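Long-range contacts in 2-hydroxyisobutyryl-CoA synthetase (Aquincola tertiaricarbonis, PDB 6HDY), which belongs to the ANL superfamily of AMP-binding enzymes, with a large AMP-binding N-terminal part followed by a smaller C-terminal domain: residues Asp22-Leu26 with Glu186-Ala190; Leu85-Ala90 with Asn313-Val317; Ile402-Arg406 with Val476-Leu480. All blocks are in the same frame, centred on the assembly; numbering follows the deposited sequence.

The three contacts lie far apart and none touches another. Contacts 1 and 2 interleave along the chain and both involve the large AMP-binding part, their centres about 36 Å apart; contact 3 comes later in sequence and belongs to the smaller C-terminal domain, with its centre about 51 Å from that of contact 1, across the chain's centre, and about 39 Å from that of contact 2. Contacts 1 and 2 are polar, each built round an arginine, Arg187 and Arg316, whereas 402-406 with 476-480 is apolar. In contact 2 the side chain of Met314 stays about 14 Å from the bound 8LQ. Contact 1 also reaches the second subunit, through Glu186 and Arg189.

Contact 1 of 3, residues Asp22-Leu26 with Glu186-Ala190; sequences DENYL and ERLRA
A Schellman motif ends helix 176-187 here, and two arginines at that end bind the carbonyls of a type I beta turn, Asp22 to Tyr25, in the N-terminal loop before helix 36-40. Arg189 leaves the helix with positive phi (66°), and its N bonds back to Glu186 O at 3.2 Å. An Asx turn overlaps the start of the beta turn: Asn24 N donates to Asp22 OD1 at 2.8 Å. The backbones stand well apart, Glu23 CA to Arg187 CA 7.4 Å, so long side chains must bridge the gap. Arg187 (chi1 t, chi2 p) sends NH1 to Tyr25 O at 2.8 Å and, weakly, to Asp22 O at 2.8 Å, while NH2 reaches Tyr25 O at 3.1 Å. Glu23 O lies over one face of this guanidinium and receives Arg189 NH1 at 2.7 Å. A salt bridge joins Glu23 OE2 to Arg187 NE at 3.6 Å; the same carboxylate pairs with Arg145 and hydrogen-bonds Asn149, both on helix 141-157, tying the loop to a second helix. On the other subunit, His123 hydrogen-bonds Glu186 and Arg141 packs against Arg189. At the apolar end of the contact, Leu26 CD2 rests 3.9 Å from Arg189 CG.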
loop_
_atom_site.group_PDB
_atom_site.type_symbol
_atom_site.label_atom_id
_atom_site.label_comp_id
_atom_site.label_asym_id
_atom_site.label_seq_id
_atom_site.Cartn_x
_atom_site.Cartn_y
_atom_site.Cartn_z
ATOM N N ASP A 22 4.686 0.054 26.310
ATOM C CA ASP A 22 5.126 1.444 26.408
ATOM C C ASP A 22 5.640 1.811 25.002
ATOM O O ASP A 22 6.646 1.273 24.533
ATOM C CB ASP A 22 6.242 1.604 27.481
ATOM C CG ASP A 22 6.920 2.977 27.577
ATOM O OD1 ASP A 22 6.551 3.890 26.791
ATOM O OD2 ASP A 22 7.831 3.134 28.422
ATOM N N GLU A 23 4.902 2.706 24.332
ATOM C CA GLU A 23 5.165 3.209 22.990
ATOM C C GLU A 23 6.425 4.083 22.925
ATOM O O GLU A 23 6.960 4.296 21.837
ATOM C CB GLU A 23 3.930 3.976 22.461
ATOM C CG GLU A 23 2.692 3.116 22.210
ATOM C CD GLU A 23 2.827 2.031 21.152
ATOM O OE1 GLU A 23 2.165 0.978 21.295
ATOM O OE2 GLU A 23 3.604 2.222 20.189
ATOM N N ASN A 24 6.912 4.570 24.080
ATOM C CA ASN A 24 8.096 5.429 24.142
ATOM C C ASN A 24 9.392 4.709 24.474
ATOM O O ASN A 24 10.454 5.331 24.429
ATOM C CB ASN A 24 7.865 6.600 25.103
ATOM C CG ASN A 24 6.808 7.526 24.570
ATOM O OD1 ASN A 24 6.839 7.934 23.394
ATOM N ND2 ASN A 24 5.786 7.754 25.375
ATOM N N TYR A 25 9.319 3.415 24.789
ATOM C CA TYR A 25 10.503 2.642 25.097
ATOM C C TYR A 25 11.382 2.386 23.872
ATOM O O TYR A 25 10.904 1.966 22.812
ATOM C CB TYR A 25 10.139 1.323 25.778
ATOM C CG TYR A 25 11.330 0.394 25.892
ATOM C CD1 TYR A 25 12.314 0.611 26.854
ATOM C CD2 TYR A 25 11.536 -0.629 24.963
ATOM C CE1 TYR A 25 13.441 -0.201 26.929
ATOM C CE2 TYR A 25 12.672 -1.432 25.016
ATOM C CZ TYR A 25 13.613 -1.225 26.014
ATOM O OH TYR A 25 14.721 -2.023 26.107
ATOM N N LEU A 26 12.680 2.622 24.045
ATOM C CA LEU A 26 13.708 2.326 23.045
ATOM C C LEU A 26 14.873 1.694 23.838
ATOM O O LEU A 26 15.233 2.227 24.903
ATOM C CB LEU A 26 14.163 3.612 22.330
ATOM C CG LEU A 26 14.001 3.742 20.796
ATOM C CD1 LEU A 26 12.966 2.765 20.194
ATOM C CD2 LEU A 26 13.651 5.166 20.431
ATOM N N GLU A 186 7.832 1.726 11.854
ATOM C CA GLU A 186 7.203 2.877 12.525
ATOM C C GLU A 186 7.514 2.860 14.031
ATOM O O GLU A 186 7.985 3.873 14.571
ATOM C CB GLU A 186 5.672 2.875 12.302
ATOM C CG GLU A 186 5.215 3.255 10.882
ATOM C CD GLU A 186 3.731 3.122 10.558
ATOM O OE1 GLU A 186 2.985 2.500 11.341
ATOM O OE2 GLU A 186 3.305 3.647 9.510
ATOM N N ARG A 187 7.257 1.717 14.708
ATOM C CA ARG A 187 7.502 1.570 16.150
ATOM C C ARG A 187 9.020 1.620 16.493
ATOM O O ARG A 187 9.411 2.160 17.540
ATOM C CB ARG A 187 6.839 0.281 16.691
ATOM C CG ARG A 187 7.033 0.019 18.201
ATOM C CD ARG A 187 6.594 1.191 19.087
ATOM N NE ARG A 187 6.941 0.966 20.495
ATOM C CZ ARG A 187 8.091 1.317 21.066
ATOM N NH1 ARG A 187 8.312 1.048 22.342
ATOM N NH2 ARG A 187 9.037 1.921 20.360
ATOM N N LEU A 188 9.864 1.119 15.579
ATOM C CA LEU A 188 11.326 1.137 15.757
ATOM C C LEU A 188 11.894 2.573 15.673
ATOM O O LEU A 188 13.064 2.795 15.993
ATOM C CB LEU A 188 11.982 0.224 14.688
ATOM C CG LEU A 188 13.516 -0.001 14.736
ATOM C CD1 LEU A 188 14.007 -0.389 16.158
ATOM C CD2 LEU A 188 13.924 -1.015 13.692
ATOM N N ARG A 189 11.053 3.543 15.239
ATOM C CA ARG A 189 11.426 4.935 15.007
ATOM C C ARG A 189 12.427 4.998 13.839
ATOM O O ARG A 189 13.309 5.853 13.790
ATOM C CB ARG A 189 11.907 5.684 16.287
ATOM C CG ARG A 189 11.043 5.468 17.538
ATOM C CD ARG A 189 9.728 6.221 17.512
ATOM N NE ARG A 189 8.768 5.705 18.495
ATOM C CZ ARG A 189 7.545 5.260 18.197
ATOM N NH1 ARG A 189 6.737 4.830 19.157
ATOM N NH2 ARG A 189 7.109 5.275 16.938
ATOM N N ALA A 190 12.277 4.073 12.884
ATOM C CA ALA A 190 13.097 4.074 11.679
ATOM C C ALA A 190 12.409 5.076 10.735
ATOM O O ALA A 190 11.306 5.515 11.033
ATOM C CB ALA A 190 13.102 2.668 11.057
#

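Contact 2 of 3, residues Leu85-Ala90 with Asn313-Val317; sequences LEDFEA and NMRRV
Glu89, its CA-to-CB bond aimed at the 313-317 segment, lays its side chain along Arg315 and Arg316. With chi1 p and chi2 t, it brings CG to 3.8 Å from Arg315 CG and sets OE1 as a double acceptor: Arg316 N and Arg316 NE each donate to Glu89 OE1 at 2.8 Å and nearly straight. Arg316 NH2 meets Glu89 OE2 at 3.1 Å, so the NE/NH2 edge of the guanidinium faces the carboxylate in a bidentate, side-on salt bridge. One helical turn back, Glu86 OE1 takes a weak bond from Arg316 NH2 at 2.9 Å, completing a three-residue salt-bridge network. Leu85 O lies over one face of the guanidinium, and Leu85 CB is 4.0 Å from Arg316 NH2. The backbones come closest at Glu89 CA and Arg315 CA, 5.2 Å apart. Just before the strand, Asn313 forms an Asx turn, its OD1 accepting from Arg315 N at 3.0 Å, and Met314 has positive phi (60°). Glu89 thus joins helix 85-91 to the short edge strand 315-316 of the antiparallel sheet; next to it runs strand 304-310, where Tyr305 touches Leu85 and Arg316, while Leu54 of helix 43-64 packs on Leu85 and Phe88.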
loop_
_atom_site.group_PDB
_atom_site.type_symbol
_atom_site.label_atom_id
_atom_site.label_comp_id
_atom_site.label_asym_id
_atom_site.label_seq_id
_atom_site.Cartn_x
_atom_site.Cartn_y
_atom_site.Cartn_z
ATOM N N LEU A 85 2.690 -28.280 28.976
ATOM C CA LEU A 85 2.873 -28.132 27.533
ATOM C C LEU A 85 2.522 -29.441 26.811
ATOM O O LEU A 85 2.128 -29.423 25.638
ATOM C CB LEU A 85 4.313 -27.683 27.204
ATOM C CG LEU A 85 4.729 -26.281 27.711
ATOM C CD1 LEU A 85 6.218 -26.040 27.488
ATOM C CD2 LEU A 85 3.900 -25.169 27.062
ATOM N N GLU A 86 2.637 -30.570 27.531
ATOM C CA GLU A 86 2.285 -31.897 27.036
ATOM C C GLU A 86 0.752 -32.042 26.939
ATOM O O GLU A 86 0.265 -32.718 26.038
ATOM C CB GLU A 86 2.942 -33.042 27.854
ATOM C CG GLU A 86 3.846 -32.643 29.022
ATOM C CD GLU A 86 5.126 -31.864 28.760
ATOM O OE1 GLU A 86 5.868 -32.204 27.810
ATOM O OE2 GLU A 86 5.406 -30.928 29.545
ATOM N N ASP A 87 0.001 -31.384 27.843
ATOM C CA ASP A 87 -1.470 -31.374 27.822
ATOM C C ASP A 87 -1.951 -30.588 26.605
ATOM O O ASP A 87 -2.900 -30.996 25.942
ATOM C CB ASP A 87 -2.040 -30.713 29.087
ATOM C CG ASP A 87 -2.098 -31.560 30.341
ATOM O OD1 ASP A 87 -2.179 -32.802 30.223
ATOM O OD2 ASP A 87 -2.137 -30.983 31.430
ATOM N N PHE A 88 -1.281 -29.463 26.319
ATOM C CA PHE A 88 -1.545 -28.579 25.194
ATOM C C PHE A 88 -1.466 -29.317 23.850
ATOM O O PHE A 88 -2.411 -29.242 23.072
ATOM C CB PHE A 88 -0.553 -27.402 25.230
ATOM C CG PHE A 88 -0.926 -26.204 24.394
ATOM C CD1 PHE A 88 -2.031 -25.421 24.723
ATOM C CD2 PHE A 88 -0.145 -25.822 23.306
ATOM C CE1 PHE A 88 -2.385 -24.317 23.937
ATOM C CE2 PHE A 88 -0.468 -24.687 22.553
ATOM C CZ PHE A 88 -1.599 -23.957 22.862
ATOM N N GLU A 89 -0.363 -30.055 23.593
ATOM C CA GLU A 89 -0.174 -30.755 22.314
ATOM C C GLU A 89 -1.111 -31.930 22.094
ATOM O O GLU A 89 -1.514 -32.192 20.957
ATOM C CB GLU A 89 1.285 -31.190 22.114
ATOM C CG GLU A 89 1.791 -32.199 23.130
ATOM C CD GLU A 89 3.290 -32.416 23.165
ATOM O OE1 GLU A 89 3.976 -32.088 22.169
ATOM O OE2 GLU A 89 3.777 -32.946 24.187
ATOM N N ALA A 90 -1.445 -32.636 23.176
ATOM C CA ALA A 90 -2.265 -33.839 23.144
ATOM C C ALA A 90 -3.767 -33.593 23.217
ATOM O O ALA A 90 -4.520 -34.278 22.519
ATOM C CB ALA A 90 -1.829 -34.791 24.254
ATOM N N ASN A 313 -0.006 -37.025 14.492
ATOM C CA ASN A 313 -0.627 -36.953 15.824
ATOM C C ASN A 313 -0.658 -35.544 16.475
ATOM O O ASN A 313 -1.173 -35.400 17.587
ATOM C CB ASN A 313 0.052 -37.961 16.760
ATOM C CG ASN A 313 1.541 -37.756 16.958
ATOM O OD1 ASN A 313 2.092 -36.663 16.791
ATOM N ND2 ASN A 313 2.226 -38.810 17.357
ATOM N N MET A 314 -0.060 -34.534 15.814
ATOM C CA MET A 314 0.041 -33.131 16.270
ATOM C C MET A 314 0.791 -32.968 17.608
ATOM O O MET A 314 0.543 -32.021 18.359
ATOM C CB MET A 314 -1.338 -32.417 16.296
ATOM C CG MET A 314 -1.988 -32.307 14.922
ATOM S SD MET A 314 -0.944 -31.535 13.655
ATOM C CE MET A 314 -1.723 -32.180 12.226
ATOM N N ARG A 315 1.747 -33.866 17.873
ATOM C CA ARG A 315 2.592 -33.797 19.061
ATOM C C ARG A 315 3.982 -33.375 18.630
ATOM O O ARG A 315 4.363 -33.643 17.489
ATOM C CB ARG A 315 2.562 -35.102 19.871
ATOM C CG ARG A 315 1.309 -35.187 20.753
ATOM C CD ARG A 315 1.325 -36.338 21.734
ATOM N NE ARG A 315 0.445 -37.423 21.294
ATOM C CZ ARG A 315 0.869 -38.600 20.842
ATOM N NH1 ARG A 315 -0.002 -39.523 20.455
ATOM N NH2 ARG A 315 2.171 -38.868 20.784
ATOM N N ARG A 316 4.701 -32.625 19.496
ATOM C CA ARG A 316 6.037 -32.116 19.184
ATOM C C ARG A 316 7.000 -33.244 18.829
ATOM O O ARG A 316 6.950 -34.303 19.452
ATOM C CB ARG A 316 6.609 -31.283 20.350
ATOM C CG ARG A 316 5.945 -29.914 20.562
ATOM C CD ARG A 316 6.303 -29.320 21.922
ATOM N NE ARG A 316 5.837 -30.156 23.038
ATOM C CZ ARG A 316 6.231 -30.031 24.305
ATOM N NH1 ARG A 316 7.106 -29.093 24.648
ATOM N NH2 ARG A 316 5.760 -30.849 25.236
ATOM N N VAL A 317 7.824 -33.034 17.784
ATOM C CA VAL A 317 8.862 -33.980 17.361
ATOM C C VAL A 317 10.127 -33.617 18.162
ATOM O O VAL A 317 10.268 -32.436 18.525
ATOM C CB VAL A 317 9.126 -34.006 15.819
ATOM C CG1 VAL A 317 7.881 -34.416 15.046
ATOM C CG2 VAL A 317 9.688 -32.690 15.285
#

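Contact 3 of 3, residues Ile402-Arg406 with Val476-Leu480; sequences IVITR and VFRAL
Ile402 opens the segment in strand 399-403 and points its CB away from helix 474-486, and its side chain touches Pro383 and Ile386 of helix 383-391. Val403, the last strand residue, turns the other way: its CB points at the helix, and with chi1 t both methyls are used. Its CG1 lies 3.8 Å from Val476 CG1 and 4.1 Å from Phe477 CB, and its CG2 3.8 Å from Leu480 CD2, so Val403 meets three residues spread over one helical turn. The Val403 O atom comes to 3.4 Å of Phe477 CD1, near the plane of the ring. This is the alpha/beta layering of the C-terminal domain seen in the AMP-binding family: strand 399-403 runs between 413-419 and 470-471 in a mixed sheet, with helix 383-391 packed on one face and helix 474-486 on the other. Leu414 of strand 413-419 touches Phe477 and Leu480, and Ile471 of strand 470-471 touches Val476. Ile404 again turns its CB away, but its backbone makes the nearest CA pair, Ile404 CA to Phe477 CA at 5.7 Å, and Ile404 CA is 3.7 Å from Phe477 CD1. Thr405, extended at -138/128 with chi1 t, faces the helix once more; its CG2 sits over the Phe477 ring (chi1 t, chi2 87°) in a CH-pi contact, 4.0 Å from the centroid and 19° off the normal.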
loop_
_atom_site.group_PDB
_atom_site.type_symbol
_atom_site.label_atom_id
_atom_site.label_comp_id
_atom_site.label_asym_id
_atom_site.label_seq_id
_atom_site.Cartn_x
_atom_site.Cartn_y
_atom_site.Cartn_z
ATOM N N ILE A 402 8.899 -25.953 -13.049
ATOM C CA ILE A 402 8.799 -27.392 -12.817
ATOM C C ILE A 402 7.433 -27.765 -13.408
ATOM O O ILE A 402 6.440 -27.110 -13.081
ATOM C CB ILE A 402 8.921 -27.767 -11.319
ATOM C CG1 ILE A 402 10.152 -27.110 -10.661
ATOM C CG2 ILE A 402 8.918 -29.277 -11.127
ATOM C CD1 ILE A 402 10.008 -26.921 -9.157
ATOM N N VAL A 403 7.407 -28.711 -14.370
ATOM C CA VAL A 403 6.176 -29.148 -15.035
ATOM C C VAL A 403 5.827 -30.559 -14.539
ATOM O O VAL A 403 6.603 -31.503 -14.725
ATOM C CB VAL A 403 6.187 -28.999 -16.588
ATOM C CG1 VAL A 403 4.897 -29.517 -17.204
ATOM C CG2 VAL A 403 6.418 -27.544 -17.004
ATOM N N ILE A 404 4.694 -30.667 -13.823
ATOM C CA ILE A 404 4.253 -31.923 -13.203
ATOM C C ILE A 404 2.812 -32.291 -13.533
ATOM O O ILE A 404 2.071 -31.522 -14.149
ATOM C CB ILE A 404 4.470 -31.925 -11.639
ATOM C CG1 ILE A 404 3.402 -31.048 -10.901
ATOM C CG2 ILE A 404 5.915 -31.568 -11.226
ATOM C CD1 ILE A 404 3.233 -31.312 -9.378
ATOM N N THR A 405 2.426 -33.484 -13.083
ATOM C CA THR A 405 1.062 -33.984 -13.098
ATOM C C THR A 405 0.782 -34.694 -11.777
ATOM O O THR A 405 1.572 -35.545 -11.356
ATOM C CB THR A 405 0.713 -34.790 -14.366
ATOM O OG1 THR A 405 -0.695 -34.996 -14.346
ATOM C CG2 THR A 405 1.450 -36.148 -14.468
ATOM N N ARG A 406 -0.301 -34.325 -11.097
ATOM C CA ARG A 406 -0.638 -35.039 -9.859
ATOM C C ARG A 406 -1.736 -36.071 -10.113
ATOM O O ARG A 406 -2.105 -36.813 -9.202
ATOM C CB ARG A 406 -0.938 -34.097 -8.678
ATOM C CG ARG A 406 0.353 -33.552 -8.058
ATOM C CD ARG A 406 0.195 -33.141 -6.601
ATOM N NE ARG A 406 1.318 -32.326 -6.126
ATOM C CZ ARG A 406 1.395 -31.011 -6.278
ATOM N NH1 ARG A 406 0.434 -30.348 -6.911
ATOM N NH2 ARG A 406 2.447 -30.346 -5.818
ATOM N N VAL A 476 -0.122 -29.972 -20.209
ATOM C CA VAL A 476 1.160 -29.268 -20.341
ATOM C C VAL A 476 2.313 -30.275 -20.147
ATOM O O VAL A 476 3.285 -30.254 -20.911
ATOM C CB VAL A 476 1.249 -28.023 -19.395
ATOM C CG1 VAL A 476 2.625 -27.377 -19.445
ATOM C CG2 VAL A 476 0.184 -26.993 -19.755
ATOM N N PHE A 477 2.179 -31.160 -19.129
ATOM C CA PHE A 477 3.145 -32.216 -18.795
ATOM C C PHE A 477 3.335 -33.184 -19.970
ATOM O O PHE A 477 4.477 -33.468 -20.360
ATOM C CB PHE A 477 2.712 -32.983 -17.519
ATOM C CG PHE A 477 3.639 -34.114 -17.125
ATOM C CD1 PHE A 477 4.750 -33.879 -16.319
ATOM C CD2 PHE A 477 3.401 -35.415 -17.561
ATOM C CE1 PHE A 477 5.612 -34.923 -15.964
ATOM C CE2 PHE A 477 4.276 -36.452 -17.214
ATOM C CZ PHE A 477 5.378 -36.195 -16.422
ATOM N N ARG A 478 2.208 -33.699 -20.514
ATOM C CA ARG A 478 2.224 -34.639 -21.623
ATOM C C ARG A 478 2.793 -34.001 -22.880
ATOM O O ARG A 478 3.670 -34.601 -23.494
ATOM C CB ARG A 478 0.853 -35.289 -21.842
ATOM C CG ARG A 478 0.460 -36.149 -20.647
ATOM C CD ARG A 478 -0.219 -37.422 -21.043
ATOM N NE ARG A 478 -0.329 -38.338 -19.909
ATOM C CZ ARG A 478 -1.470 -38.864 -19.479
ATOM N NH1 ARG A 478 -2.616 -38.568 -20.083
ATOM N NH2 ARG A 478 -1.477 -39.697 -18.447
ATOM N N ALA A 479 2.396 -32.741 -23.183
ATOM C CA ALA A 479 2.906 -31.985 -24.332
ATOM C C ALA A 479 4.414 -31.790 -24.254
ATOM O O ALA A 479 5.098 -31.976 -25.259
ATOM C CB ALA A 479 2.214 -30.636 -24.432
ATOM N N LEU A 480 4.932 -31.462 -23.052
ATOM C CA LEU A 480 6.357 -31.247 -22.817
ATOM C C LEU A 480 7.160 -32.550 -22.933
ATOM O O LEU A 480 8.164 -32.564 -23.648
ATOM C CB LEU A 480 6.624 -30.506 -21.498
ATOM C CG LEU A 480 8.095 -30.139 -21.173
ATOM C CD1 LEU A 480 8.768 -29.340 -22.311
ATOM C CD2 LEU A 480 8.180 -29.379 -19.887
#